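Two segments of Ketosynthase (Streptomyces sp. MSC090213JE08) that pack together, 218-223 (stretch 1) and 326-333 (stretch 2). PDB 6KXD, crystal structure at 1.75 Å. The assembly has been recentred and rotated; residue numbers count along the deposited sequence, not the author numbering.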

# COMPACT_ATOMS: atom_id res chain seq x y z
N VAL A 218 28.16 10.92 2.07
CA VAL A 218 27.04 11.68 1.58
C VAL A 218 26.47 11.03 0.30
O VAL A 218 27.13 10.25 -0.45
N VAL A 219 25.21 11.39 0.04
CA VAL A 219 24.45 10.93 -1.08
C VAL A 219 24.77 11.84 -2.26
O VAL A 219 24.56 13.07 -2.19
N ARG A 220 25.27 11.22 -3.34
CA ARG A 220 25.67 11.92 -4.53
C ARG A 220 24.96 11.37 -5.76
O ARG A 220 25.58 10.68 -6.57
N PRO A 221 23.65 11.62 -5.93
CA PRO A 221 22.93 11.14 -7.10
C PRO A 221 23.50 11.66 -8.42
O PRO A 221 23.67 12.87 -8.63
N PHE A 222 23.74 10.68 -9.30
CA PHE A 222 24.21 10.86 -10.66
C PHE A 222 25.70 11.23 -10.67
O PHE A 222 26.25 11.49 -11.73
N ASP A 223 26.34 11.19 -9.51
CA ASP A 223 27.77 11.46 -9.42
C ASP A 223 28.51 10.20 -9.87
O ASP A 223 28.05 9.11 -9.60
N ARG A 326 16.21 18.89 -17.51
CA ARG A 326 16.99 18.86 -16.30
C ARG A 326 16.39 17.82 -15.36
O ARG A 326 15.18 17.76 -15.22
N THR A 327 17.25 17.04 -14.73
CA THR A 327 16.88 15.90 -13.96
C THR A 327 17.61 16.00 -12.63
O THR A 327 18.80 15.81 -12.54
N VAL A 328 16.85 16.24 -11.57
CA VAL A 328 17.36 16.50 -10.26
C VAL A 328 16.90 15.42 -9.29
O VAL A 328 15.86 14.79 -9.49
N ALA A 329 17.69 15.25 -8.23
CA ALA A 329 17.50 14.23 -7.22
C ALA A 329 17.40 14.87 -5.82
O ALA A 329 18.38 15.07 -5.14
N VAL A 330 16.15 15.07 -5.38
CA VAL A 330 15.78 15.59 -4.05
C VAL A 330 16.37 14.74 -2.92
O VAL A 330 16.66 15.26 -1.84
N LYS A 331 16.58 13.43 -3.16
CA LYS A 331 17.15 12.56 -2.16
C LYS A 331 18.61 12.93 -1.85
O LYS A 331 19.18 12.46 -0.87
N SER A 332 19.21 13.75 -2.71
CA SER A 332 20.54 14.25 -2.40
C SER A 332 20.45 15.02 -1.08
O SER A 332 21.30 14.85 -0.24
N MET A 333 19.32 15.74 -0.88
CA MET A 333 19.08 16.50 0.32
C MET A 333 18.37 15.65 1.39
O MET A 333 18.81 15.59 2.52

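The contact between these two segments of the ketosynthase is a small, apolar one, burying 274 Å² in all, and it illustrates how a turn can pack against a neighbouring segment largely through van der Waals contacts, with no hydrogen bond crossing between them. Stretch 1 forms a type II beta turn from Arg220 to Asp223, closed by Asp223 N to Arg220 O at 3.1 Å. Val219, Pro221 and Phe222 point toward stretch 2, whereas Arg220 points away. At the centre, Pro221 CB meets Ala329 CB at 3.3 Å, a close approach between apolar carbons. Ala329 CB also lies 4.0 Å from Phe222 CE2, and Phe222, in the m rotamer (chi1 -59°), also brings its CZ to 4.1 Å from Thr327 CG2; both contacts meet the ring obliquely. Thr327 is itself m, and its backbone O, buried by the contact, has no partner in the model. Farther along, Pro221 CD packs on Ser332 CB at 3.6 Å, and Val219, a t rotamer, sets CG1 3.9 Å from Lys331 O. Ser332 adopts p, and its OG donates to Ala329 O at 2.7 Å; the backbone Ser332 N reaches Ala329 O at 2.9 Å. The serine thus offers its CB to the proline while its hydroxyl is bonded to Ala329 O and also elsewhere in the structure. Lys331 starts sideways, but its end leads away, and NZ is hydrogen-bonded elsewhere in the structure.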

# COMPACT_ATOMS: atom_id res chain seq x y z
CB VAL A 218 27.45 13.14 1.34
CG1 VAL A 218 27.91 13.80 2.65
CG2 VAL A 218 28.52 13.27 0.26
CB VAL A 219 22.93 10.94 -0.79
CG1 VAL A 219 22.17 10.25 -1.91
CG2 VAL A 219 22.61 10.34 0.56
CB ARG A 220 27.19 11.76 -4.74
CG ARG A 220 28.06 12.11 -3.55
CD ARG A 220 29.52 12.19 -3.99
NE ARG A 220 30.41 12.19 -2.85
CZ ARG A 220 30.81 13.29 -2.20
NH1 ARG A 220 30.21 14.45 -2.42
NH2 ARG A 220 31.80 13.22 -1.34
CB PRO A 221 21.48 11.62 -6.88
CG PRO A 221 21.40 11.71 -5.38
CD PRO A 221 22.74 12.32 -5.01
CB PHE A 222 23.38 11.90 -11.42
CG PHE A 222 21.92 11.53 -11.51
CD1 PHE A 222 21.51 10.42 -12.22
CD2 PHE A 222 20.95 12.27 -10.83
CE1 PHE A 222 20.18 10.05 -12.28
CE2 PHE A 222 19.62 11.90 -10.90
CZ PHE A 222 19.24 10.80 -11.62
CB ASP A 223 28.16 11.84 -8.00
CG ASP A 223 29.58 12.37 -7.88
OD1 ASP A 223 30.50 11.53 -7.85
OD2 ASP A 223 29.72 13.62 -7.81
CB ARG A 326 17.01 20.24 -15.64
CG ARG A 326 17.97 21.20 -16.32
CD ARG A 326 17.78 22.64 -15.92
NE ARG A 326 16.58 23.22 -16.50
CZ ARG A 326 16.29 24.51 -16.45
NH1 ARG A 326 17.17 25.35 -15.93
NH2 ARG A 326 15.13 24.96 -16.92
CB THR A 327 17.17 14.60 -14.74
OG1 THR A 327 16.36 14.61 -15.91
CG2 THR A 327 16.94 13.36 -13.92
CB VAL A 328 16.91 17.89 -9.79
CG1 VAL A 328 17.14 18.93 -10.87
CG2 VAL A 328 15.46 17.92 -9.34
CB ALA A 329 18.61 13.21 -7.30
CB VAL A 330 14.24 15.68 -3.96
CG1 VAL A 330 13.74 15.98 -2.55
CG2 VAL A 330 13.72 16.71 -4.94
CB LYS A 331 17.11 11.10 -2.61
CG LYS A 331 15.70 10.51 -2.72
CD LYS A 331 15.70 9.06 -3.11
CE LYS A 331 14.31 8.49 -3.19
NZ LYS A 331 13.56 9.12 -4.30
CB SER A 332 21.09 15.09 -3.50
OG SER A 332 20.31 16.25 -3.70
CB MET A 333 18.24 17.73 0.01
CG MET A 333 18.94 18.75 -0.84
SD MET A 333 17.81 20.04 -1.44
CE MET A 333 17.05 19.20 -2.84